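Local coordinates for protein dihydrofolate reductase (Moritella profunda, PDB 3IA4) that reduces 7,8-dihydrofolate to tetrahydrofolate with NADPH and is here held in a ternary complex with that cofactor and the antifolate methotrexate, at residues 4-9 with 34-39; 30-35 with 56-61. All coordinates share one frame; numbering follows the deposited sequence.

Contact 1: 4-9 with 34-39. With MTX (methotrexate), chain F.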
ATOM      1  N   SER A   4       1.988   8.112  -5.056  1.00 11.54           N
ATOM      2  CA  SER A   4       1.661   6.743  -5.496  1.00 11.37           C
ATOM      3  C   SER A   4       1.016   5.951  -4.388  1.00 13.08           C
ATOM      4  O   SER A   4       1.327   6.201  -3.244  1.00 13.94           O
ATOM      5  CB  SER A   4       2.956   6.026  -5.933  1.00 12.08           C
ATOM      6  OG  SER A   4       3.521   6.689  -7.053  1.00 13.03           O
ATOM      7  N   MET A   5       0.138   4.974  -4.712  1.00 10.81           N
ATOM      8  CA  MET A   5      -0.369   4.089  -3.691  1.00  9.14           C
ATOM      9  C   MET A   5      -0.027   2.681  -4.156  1.00 10.72           C
ATOM     10  O   MET A   5      -0.022   2.408  -5.372  1.00 11.68           O
ATOM     11  CB  MET A   5      -1.921   4.216  -3.558  1.00  9.42           C
ATOM     12  CG  MET A   5      -2.302   5.689  -3.442  1.00  9.39           C
ATOM     13  SD  MET A   5      -3.902   6.005  -2.612  1.00 14.25           S
ATOM     14  CE  MET A   5      -5.004   4.899  -3.471  1.00 12.36           C
ATOM     15  N   ILE A   6       0.267   1.818  -3.223  1.00  9.99           N
ATOM     16  CA  ILE A   6       0.690   0.428  -3.548  1.00  9.38           C
ATOM     17  C   ILE A   6      -0.180  -0.474  -2.699  1.00  9.11           C
ATOM     18  O   ILE A   6      -0.330  -0.244  -1.499  1.00  8.87           O
ATOM     19  CB  ILE A   6       2.203   0.159  -3.307  1.00  8.86           C
ATOM     20  CG1 ILE A   6       2.474  -1.320  -3.623  1.00  9.85           C
ATOM     21  CG2 ILE A   6       2.591   0.501  -1.852  1.00  8.61           C
ATOM     22  CD1 ILE A   6       4.027  -1.673  -3.792  1.00 11.18           C
ATOM     23  N   ALA A   7      -0.768  -1.500  -3.327  1.00  7.73           N
ATOM     24  CA  ALA A   7      -1.641  -2.436  -2.606  1.00  7.92           C
ATOM     25  C   ALA A   7      -1.690  -3.764  -3.307  1.00  6.71           C
ATOM     26  O   ALA A   7      -1.471  -3.811  -4.529  1.00  9.64           O
ATOM     27  CB  ALA A   7      -3.105  -1.853  -2.613  1.00  9.40           C
ATOM     28  N   ALA A   8      -2.029  -4.822  -2.560  1.00  9.26           N
ATOM     29  CA  ALA A   8      -2.245  -6.137  -3.181  1.00  9.68           C
ATOM     30  C   ALA A   8      -3.751  -6.483  -3.006  1.00  8.83           C
ATOM     31  O   ALA A   8      -4.267  -6.489  -1.888  1.00  8.58           O
ATOM     32  CB  ALA A   8      -1.405  -7.197  -2.475  1.00 10.22           C
ATOM     33  N   LEU A   9      -4.408  -6.722  -4.131  1.00  9.25           N
ATOM     34  CA  LEU A   9      -5.888  -6.959  -4.147  1.00  9.89           C
ATOM     35  C   LEU A   9      -6.201  -8.385  -4.550  1.00  9.24           C
ATOM     36  O   LEU A   9      -5.819  -8.819  -5.637  1.00  9.76           O
ATOM     37  CB  LEU A   9      -6.588  -6.095  -5.170  1.00  9.62           C
ATOM     38  CG  LEU A   9      -6.842  -4.577  -4.875  1.00 10.90           C
ATOM     39  CD1 LEU A   9      -5.529  -3.861  -4.456  1.00  9.27           C
ATOM     40  CD2 LEU A   9      -7.491  -3.959  -6.169  1.00 10.52           C
ATOM     41  N   ARG A  34      10.717  -4.376  -3.130  1.00 14.16           N
ATOM     42  CA  ARG A  34      11.385  -3.789  -4.270  1.00 17.55           C
ATOM     43  C   ARG A  34      10.756  -2.443  -4.666  1.00 19.34           C
ATOM     44  O   ARG A  34      11.449  -1.499  -5.123  1.00 16.33           O
ATOM     45  CB  ARG A  34      11.322  -4.697  -5.505  1.00 18.99           C
ATOM     46  CG  ARG A  34      11.925  -6.074  -5.381  1.00 24.52           C
ATOM     47  CD  ARG A  34      11.965  -6.717  -6.789  1.00 26.43           C
ATOM     48  NE  ARG A  34      10.683  -7.286  -7.247  1.00 27.87           N
ATOM     49  CZ  ARG A  34      10.244  -8.493  -6.868  1.00 27.62           C
ATOM     50  NH1 ARG A  34      10.959  -9.214  -6.016  1.00 28.84           N
ATOM     51  NH2 ARG A  34       9.089  -8.976  -7.316  1.00 29.12           N
ATOM     52  N   ALA A  35       9.435  -2.345  -4.512  1.00 13.26           N
ATOM     53  CA  ALA A  35       8.755  -1.181  -5.019  1.00 13.07           C
ATOM     54  C   ALA A  35       8.817   0.024  -4.083  1.00 13.99           C
ATOM     55  O   ALA A  35       8.610   1.177  -4.505  1.00 17.32           O
ATOM     56  CB  ALA A  35       7.231  -1.514  -5.360  1.00 15.04           C
ATOM     57  N   THR A  36       9.092  -0.255  -2.814  1.00 11.26           N
ATOM     58  CA  THR A  36       9.058   0.793  -1.796  1.00 12.36           C
ATOM     59  C   THR A  36      10.457   1.159  -1.232  1.00 13.91           C
ATOM     60  O   THR A  36      10.598   2.237  -0.652  1.00 14.05           O
ATOM     61  CB  THR A  36       8.152   0.431  -0.615  1.00 12.85           C
ATOM     62  OG1 THR A  36       8.598  -0.787  -0.026  1.00 13.16           O
ATOM     63  CG2 THR A  36       6.676   0.243  -1.119  1.00 10.40           C
ATOM     64  N   LEU A  37      11.453   0.282  -1.382  1.00 15.85           N
ATOM     65  CA  LEU A  37      12.783   0.616  -0.818  1.00 16.87           C
ATOM     66  C   LEU A  37      13.275   1.936  -1.359  1.00 15.35           C
ATOM     67  O   LEU A  37      13.125   2.248  -2.539  1.00 14.63           O
ATOM     68  CB  LEU A  37      13.805  -0.449  -1.132  1.00 18.63           C
ATOM     69  CG  LEU A  37      13.978  -1.523  -0.077  1.00 23.75           C
ATOM     70  CD1 LEU A  37      14.989  -2.532  -0.650  1.00 28.51           C
ATOM     71  CD2 LEU A  37      14.483  -0.986   1.301  1.00 17.84           C
ATOM     72  N   GLY A  38      13.829   2.728  -0.456  1.00 17.05           N
ATOM     73  CA  GLY A  38      14.382   4.035  -0.796  1.00 14.01           C
ATOM     74  C   GLY A  38      13.358   5.148  -0.876  1.00 19.28           C
ATOM     75  O   GLY A  38      13.693   6.247  -1.289  1.00 19.26           O
ATOM     76  N   LYS A  39      12.099   4.882  -0.514  1.00 14.50           N
ATOM     77  CA  LYS A  39      11.060   5.898  -0.655  1.00 12.95           C
ATOM     78  C   LYS A  39      10.364   6.085   0.724  1.00 17.60           C
ATOM     79  O   LYS A  39      10.322   5.149   1.534  1.00 14.45           O
ATOM     80  CB  LYS A  39      10.009   5.446  -1.683  1.00 14.57           C
ATOM     81  CG  LYS A  39      10.593   5.048  -3.037  1.00 16.92           C
ATOM     82  CD  LYS A  39       9.501   4.590  -3.972  1.00 16.93           C
ATOM     83  CE  LYS A  39      10.141   4.060  -5.300  1.00 19.91           C
ATOM     84  NZ  LYS A  39       9.099   3.508  -6.200  1.00 20.06           N
TER
HETATM   85  N1  MTX F 164       1.731  -5.742  -0.793  1.00 10.81           N
HETATM   86  C2  MTX F 164       1.509  -4.733  -1.661  1.00  8.12           C
HETATM   87  NA2 MTX F 164       1.606  -5.015  -2.974  1.00  9.73           N
HETATM   88  N3  MTX F 164       1.213  -3.476  -1.215  1.00  8.82           N
HETATM   89  C4  MTX F 164       1.144  -3.200   0.122  1.00  8.50           C
HETATM   90  NA4 MTX F 164       0.820  -1.986   0.497  1.00  8.39           N
HETATM   91  C4A MTX F 164       1.401  -4.202   1.005  1.00 11.14           C
HETATM   92  N5  MTX F 164       1.382  -3.927   2.353  1.00 12.63           N
HETATM   93  C6  MTX F 164       1.628  -4.946   3.237  1.00 16.12           C
HETATM   94  C7  MTX F 164       1.937  -6.242   2.830  1.00 16.40           C
HETATM   95  N8  MTX F 164       1.984  -6.511   1.455  1.00 16.22           N
HETATM   96  C8A MTX F 164       1.705  -5.478   0.566  1.00 12.62           C
HETATM   97  C9  MTX F 164       1.561  -4.598   4.720  1.00 18.05           C
HETATM   98  N10 MTX F 164       2.107  -5.642   5.586  1.00 17.16           N
HETATM   99  CM  MTX F 164       1.144  -6.330   6.480  1.00 23.53           C
HETATM  100  C11 MTX F 164       6.209  -6.564   5.665  1.00 17.48           C
HETATM  101  C12 MTX F 164       5.321  -7.268   6.468  1.00 20.13           C
HETATM  102  C13 MTX F 164       3.976  -6.963   6.459  1.00 20.34           C
HETATM  103  C14 MTX F 164       3.502  -5.961   5.612  1.00 19.97           C
HETATM  104  C15 MTX F 164       4.414  -5.289   4.800  1.00 18.40           C
HETATM  105  C16 MTX F 164       5.762  -5.512   4.864  1.00 20.82           C
HETATM  106  C   MTX F 164       7.640  -6.882   5.587  1.00 24.75           C
HETATM  107  O   MTX F 164       8.303  -7.490   6.641  1.00 24.98           O
HETATM  108  N   MTX F 164       8.236  -6.597   4.431  1.00 21.90           N
HETATM  109  CA  MTX F 164       9.650  -6.694   4.207  1.00 23.72           C
HETATM  110  CT  MTX F 164      10.149  -5.395   3.616  1.00 21.41           C
HETATM  111  O1  MTX F 164       9.364  -4.697   2.906  1.00 19.03           O
HETATM  112  O2  MTX F 164      11.341  -5.049   3.811  1.00 21.97           O
HETATM  113  CB  MTX F 164      10.003  -7.809   3.213  1.00 24.85           C
HETATM  114  CG  MTX F 164       9.585  -9.181   3.739  1.00 27.56           C
HETATM  115  CD  MTX F 164      10.373  -9.658   4.963  1.00 34.36           C
HETATM  116  OE1 MTX F 164      10.152 -10.792   5.480  1.00 40.21           O
HETATM  117  OE2 MTX F 164      11.252  -8.945   5.490  1.00 35.22           O
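Ile6 on the central strand 2-9 meets Ala35 and Thr36 at the last turn of helix 26-36, and the meeting between the two segments is apolar. With CG1 anti to the backbone N (chi1 177°), Ile6 sends its long branch out to the helix, where CD1 rests on the CB of Ala35 at 3.6 Å. The shorter branch lies looser: Ile6 CG2 is 4.2 Å from Thr36 CG2, and the two side chains cross at about a right angle. Thr36 offers only its methyl here, since its OG1 is taken up by Phe32 O, one turn back in the helix, and by Arg58 NH1.

Polar bonds run beside this packing. A type II turn from Thr36 to Lys39 follows the helix, closed by Lys39 N to Thr36 O at 3.0 Å. The same lysine reaches back to give its NZ to Ala35 O at 2.9 Å, 21° from the carbonyl plane, and makes a salt bridge with Glu92.

The third set of contacts is with the drug. Ile6 O accepts a hydrogen bond from the 4-amino group of methotrexate, NA4 lying 2.9 Å away with a fairly straight N-H...O angle of 159°; Tyr102 OH binds the same carbonyl. Ile6 CG1 packs 3.5 Å from N3 of the pteridine, while the backbone N of Ala8 is hydrogen-bonded to NADPH.

One residue thus serves two purposes: its aliphatic branches pack strand against helix, and its carbonyl reads the amino group that methotrexate carries where folate has an oxygen.

Contact 2: 30-35 with 56-61. With MTX (methotrexate), chain F.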
ATOM      1  N   GLN A  30       8.166  -9.477  -1.193  1.00 20.22           N
ATOM      2  CA  GLN A  30       9.394  -9.111  -1.903  1.00 18.55           C
ATOM      3  C   GLN A  30       9.081  -8.119  -3.019  1.00 17.63           C
ATOM      4  O   GLN A  30       9.874  -7.225  -3.300  1.00 16.37           O
ATOM      5  CB  GLN A  30      10.106 -10.338  -2.487  1.00 22.43           C
ATOM      6  CG  GLN A  30      10.600 -11.279  -1.392  1.00 20.11           C
ATOM      7  CD  GLN A  30      11.479 -10.589  -0.359  1.00 27.89           C
ATOM      8  OE1 GLN A  30      12.425  -9.874  -0.711  1.00 29.55           O
ATOM      9  NE2 GLN A  30      11.160 -10.782   0.923  1.00 29.18           N
ATOM     10  N   LEU A  31       7.931  -8.285  -3.678  1.00 14.02           N
ATOM     11  CA  LEU A  31       7.515  -7.291  -4.653  1.00 14.87           C
ATOM     12  C   LEU A  31       7.288  -5.955  -3.971  1.00 16.47           C
ATOM     13  O   LEU A  31       7.680  -4.899  -4.483  1.00 13.72           O
ATOM     14  CB  LEU A  31       6.215  -7.774  -5.345  1.00 15.68           C
ATOM     15  CG  LEU A  31       5.598  -6.953  -6.476  1.00 18.40           C
ATOM     16  CD1 LEU A  31       4.576  -7.801  -7.262  1.00 19.95           C
ATOM     17  CD2 LEU A  31       4.954  -5.663  -5.889  1.00 21.33           C
ATOM     18  N   PHE A  32       6.605  -5.982  -2.828  1.00 14.03           N
ATOM     19  CA  PHE A  32       6.347  -4.747  -2.090  1.00 12.96           C
ATOM     20  C   PHE A  32       7.687  -4.073  -1.703  1.00 13.93           C
ATOM     21  O   PHE A  32       7.899  -2.842  -1.814  1.00 12.35           O
ATOM     22  CB  PHE A  32       5.502  -5.086  -0.847  1.00 12.92           C
ATOM     23  CG  PHE A  32       5.444  -4.004   0.177  1.00 10.08           C
ATOM     24  CD1 PHE A  32       4.525  -2.943   0.051  1.00 11.47           C
ATOM     25  CD2 PHE A  32       6.305  -4.006   1.270  1.00 12.57           C
ATOM     26  CE1 PHE A  32       4.468  -1.951   0.983  1.00 11.46           C
ATOM     27  CE2 PHE A  32       6.280  -2.985   2.186  1.00 13.93           C
ATOM     28  CZ  PHE A  32       5.331  -1.972   2.091  1.00 12.98           C
ATOM     29  N   LYS A  33       8.579  -4.883  -1.199  1.00 12.63           N
ATOM     30  CA  LYS A  33       9.885  -4.332  -0.813  1.00 14.78           C
ATOM     31  C   LYS A  33      10.631  -3.689  -1.985  1.00 15.46           C
ATOM     32  O   LYS A  33      11.138  -2.554  -1.860  1.00 14.82           O
ATOM     33  CB  LYS A  33      10.734  -5.439  -0.197  1.00 14.14           C
ATOM     34  CG  LYS A  33      12.042  -4.873   0.385  1.00 20.11           C
ATOM     35  CD  LYS A  33      12.945  -6.077   0.712  1.00 22.81           C
ATOM     36  CE  LYS A  33      14.288  -5.622   1.268  1.00 32.00           C
ATOM     37  NZ  LYS A  33      14.319  -5.723   2.773  1.00 38.27           N
ATOM     38  N   ARG A  34      10.717  -4.376  -3.130  1.00 14.16           N
ATOM     39  CA  ARG A  34      11.385  -3.789  -4.270  1.00 17.55           C
ATOM     40  C   ARG A  34      10.756  -2.443  -4.666  1.00 19.34           C
ATOM     41  O   ARG A  34      11.449  -1.499  -5.123  1.00 16.33           O
ATOM     42  CB  ARG A  34      11.322  -4.697  -5.505  1.00 18.99           C
ATOM     43  CG  ARG A  34      11.925  -6.074  -5.381  1.00 24.52           C
ATOM     44  CD  ARG A  34      11.965  -6.717  -6.789  1.00 26.43           C
ATOM     45  NE  ARG A  34      10.683  -7.286  -7.247  1.00 27.87           N
ATOM     46  CZ  ARG A  34      10.244  -8.493  -6.868  1.00 27.62           C
ATOM     47  NH1 ARG A  34      10.959  -9.214  -6.016  1.00 28.84           N
ATOM     48  NH2 ARG A  34       9.089  -8.976  -7.316  1.00 29.12           N
ATOM     49  N   ALA A  35       9.435  -2.345  -4.512  1.00 13.26           N
ATOM     50  CA  ALA A  35       8.755  -1.181  -5.019  1.00 13.07           C
ATOM     51  C   ALA A  35       8.817   0.024  -4.083  1.00 13.99           C
ATOM     52  O   ALA A  35       8.610   1.177  -4.505  1.00 17.32           O
ATOM     53  CB  ALA A  35       7.231  -1.514  -5.360  1.00 15.04           C
ATOM     54  N   PRO A  56      12.884  -1.265   7.403  1.00 16.36           N
ATOM     55  CA  PRO A  56      14.164  -0.588   7.067  1.00 13.43           C
ATOM     56  C   PRO A  56      14.248   0.021   5.674  1.00 18.32           C
ATOM     57  O   PRO A  56      13.552  -0.393   4.732  1.00 17.80           O
ATOM     58  CB  PRO A  56      15.240  -1.717   7.246  1.00 17.84           C
ATOM     59  CG  PRO A  56      14.511  -2.820   8.008  1.00 23.17           C
ATOM     60  CD  PRO A  56      13.026  -2.698   7.707  1.00 19.21           C
ATOM     61  N   GLY A  57      15.104   1.028   5.487  1.00 15.22           N
ATOM     62  CA  GLY A  57      15.421   1.517   4.150  1.00 14.37           C
ATOM     63  C   GLY A  57      14.367   2.486   3.627  1.00 13.17           C
ATOM     64  O   GLY A  57      14.406   2.880   2.462  1.00 16.66           O
ATOM     65  N   ARG A  58      13.426   2.804   4.515  1.00 14.50           N
ATOM     66  CA  ARG A  58      12.288   3.682   4.215  1.00 14.39           C
ATOM     67  C   ARG A  58      11.985   4.605   5.356  1.00 11.65           C
ATOM     68  O   ARG A  58      12.010   4.186   6.489  1.00 15.13           O
ATOM     69  CB  ARG A  58      11.052   2.796   3.909  1.00 14.19           C
ATOM     70  CG  ARG A  58      11.107   2.150   2.506  1.00 14.68           C
ATOM     71  CD  ARG A  58      10.391   0.813   2.417  1.00 14.03           C
ATOM     72  NE  ARG A  58      11.177  -0.185   3.129  1.00 13.52           N
ATOM     73  CZ  ARG A  58      10.938  -1.497   3.098  1.00 18.92           C
ATOM     74  NH1 ARG A  58       9.891  -2.022   2.394  1.00 14.31           N
ATOM     75  NH2 ARG A  58      11.715  -2.290   3.819  1.00 14.68           N
ATOM     76  N   LEU A  59      11.622   5.888   5.064  1.00 12.24           N
ATOM     77  CA  LEU A  59      11.064   6.782   6.080  1.00 13.32           C
ATOM     78  C   LEU A  59       9.649   6.290   6.362  1.00 15.70           C
ATOM     79  O   LEU A  59       8.833   6.316   5.449  1.00 16.62           O
ATOM     80  CB  LEU A  59      11.007   8.230   5.548  1.00 16.90           C
ATOM     81  CG  LEU A  59      10.304   9.246   6.453  1.00 19.07           C
ATOM     82  CD1 LEU A  59      10.837   9.210   7.889  1.00 21.26           C
ATOM     83  CD2 LEU A  59      10.321  10.707   5.831  1.00 19.31           C
ATOM     84  N   ASN A  60       9.394   5.814   7.583  1.00 13.33           N
ATOM     85  CA  ASN A  60       8.054   5.278   7.896  1.00 11.57           C
ATOM     86  C   ASN A  60       7.216   6.416   8.495  1.00 10.96           C
ATOM     87  O   ASN A  60       7.517   6.883   9.572  1.00 15.72           O
ATOM     88  CB  ASN A  60       8.110   4.121   8.931  1.00 15.24           C
ATOM     89  CG  ASN A  60       8.653   2.805   8.360  1.00 16.38           C
ATOM     90  OD1 ASN A  60       8.089   1.754   8.615  1.00 16.45           O
ATOM     91  ND2 ASN A  60       9.785   2.845   7.661  1.00 18.70           N
ATOM     92  N   ILE A  61       6.108   6.817   7.837  1.00 11.80           N
ATOM     93  CA  ILE A  61       5.249   7.897   8.348  1.00 13.96           C
ATOM     94  C   ILE A  61       3.926   7.240   8.707  1.00 13.53           C
ATOM     95  O   ILE A  61       3.383   6.545   7.867  1.00 11.41           O
ATOM     96  CB  ILE A  61       5.062   8.984   7.253  1.00 12.70           C
ATOM     97  CG1 ILE A  61       6.418   9.590   6.882  1.00 16.28           C
ATOM     98  CG2 ILE A  61       4.000  10.056   7.666  1.00 14.71           C
ATOM     99  CD1 ILE A  61       6.394  10.419   5.600  1.00 15.51           C
TER
HETATM  100  N1  MTX F 164       1.731  -5.742  -0.793  1.00 10.81           N
HETATM  101  C2  MTX F 164       1.509  -4.733  -1.661  1.00  8.12           C
HETATM  102  NA2 MTX F 164       1.606  -5.015  -2.974  1.00  9.73           N
HETATM  103  N3  MTX F 164       1.213  -3.476  -1.215  1.00  8.82           N
HETATM  104  C4  MTX F 164       1.144  -3.200   0.122  1.00  8.50           C
HETATM  105  NA4 MTX F 164       0.820  -1.986   0.497  1.00  8.39           N
HETATM  106  C4A MTX F 164       1.401  -4.202   1.005  1.00 11.14           C
HETATM  107  N5  MTX F 164       1.382  -3.927   2.353  1.00 12.63           N
HETATM  108  C6  MTX F 164       1.628  -4.946   3.237  1.00 16.12           C
HETATM  109  C7  MTX F 164       1.937  -6.242   2.830  1.00 16.40           C
HETATM  110  N8  MTX F 164       1.984  -6.511   1.455  1.00 16.22           N
HETATM  111  C8A MTX F 164       1.705  -5.478   0.566  1.00 12.62           C
HETATM  112  C9  MTX F 164       1.561  -4.598   4.720  1.00 18.05           C
HETATM  113  N10 MTX F 164       2.107  -5.642   5.586  1.00 17.16           N
HETATM  114  CM  MTX F 164       1.144  -6.330   6.480  1.00 23.53           C
HETATM  115  C11 MTX F 164       6.209  -6.564   5.665  1.00 17.48           C
HETATM  116  C12 MTX F 164       5.321  -7.268   6.468  1.00 20.13           C
HETATM  117  C13 MTX F 164       3.976  -6.963   6.459  1.00 20.34           C
HETATM  118  C14 MTX F 164       3.502  -5.961   5.612  1.00 19.97           C
HETATM  119  C15 MTX F 164       4.414  -5.289   4.800  1.00 18.40           C
HETATM  120  C16 MTX F 164       5.762  -5.512   4.864  1.00 20.82           C
HETATM  121  C   MTX F 164       7.640  -6.882   5.587  1.00 24.75           C
HETATM  122  O   MTX F 164       8.303  -7.490   6.641  1.00 24.98           O
HETATM  123  N   MTX F 164       8.236  -6.597   4.431  1.00 21.90           N
HETATM  124  CA  MTX F 164       9.650  -6.694   4.207  1.00 23.72           C
HETATM  125  CT  MTX F 164      10.149  -5.395   3.616  1.00 21.41           C
HETATM  126  O1  MTX F 164       9.364  -4.697   2.906  1.00 19.03           O
HETATM  127  O2  MTX F 164      11.341  -5.049   3.811  1.00 21.97           O
HETATM  128  CB  MTX F 164      10.003  -7.809   3.213  1.00 24.85           C
HETATM  129  CG  MTX F 164       9.585  -9.181   3.739  1.00 27.56           C
HETATM  130  CD  MTX F 164      10.373  -9.658   4.963  1.00 34.36           C
HETATM  131  OE1 MTX F 164      10.152 -10.792   5.480  1.00 40.21           O
HETATM  132  OE2 MTX F 164      11.252  -8.945   5.490  1.00 35.22           O
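Arg58 reaches from the loop before strand 60-63 to Phe32 and Lys33 on helix 26-36. Its CB points toward the helix, CG packs against Lys39 O, and a bend at chi3 (-72°) swings the guanidinium across to the bound drug. NE and NH2 grip Pro56 O side-on, at 2.9 Å from NE, with that oxygen nearly in the guanidinium plane. The adjoining edge, formed by NH1 and NH2, takes the alpha-carboxylate of methotrexate end-on: NH1 to O1 is 2.8 Å, and NH2, which serves both partners, is also 2.8 Å from O2, almost straight at 178°. NH1 also lies obliquely 3.7 Å from Phe32 CE2.

Phe32 lays one ring face near the pteridine, its CD1 3.4 Å from C4 of methotrexate. Lys33 runs its chain along the carboxylate, and NZ bonds O2 at 3.2 Å. A leucine in place of Arg58 would probably cost the carboxylate both arginine bonds and leave Pro56 O without its two donors.

Arginine and lysine together make a positively charged pocket for the anionic carboxylate, which probably offsets their 4.4 Å NZ to NH2 proximity, while the phenylalanine packs against the flat pteridine and the benzoyl ring.

From the N terminus, strand 2-9 runs through the middle of the mixed sheet, and contact 1 closes the first loop when the end of helix 26-36 returns to pack on it. Contact 2 starts on that same helix, sharing Arg34 and Ala35 with contact 1, and closes the second loop where the chain comes back at 56-61 after strand 41-44 and helix 45-51. The loops therefore overlap at the helix, and neither encloses the other. Gly38 N to Gly57 O, a probable hydrogen bond of 3.0 Å, ties the two directly. Together they set helix 26-36 between the central strand and the approach to strand 60-63, with methotrexate touching both contacts.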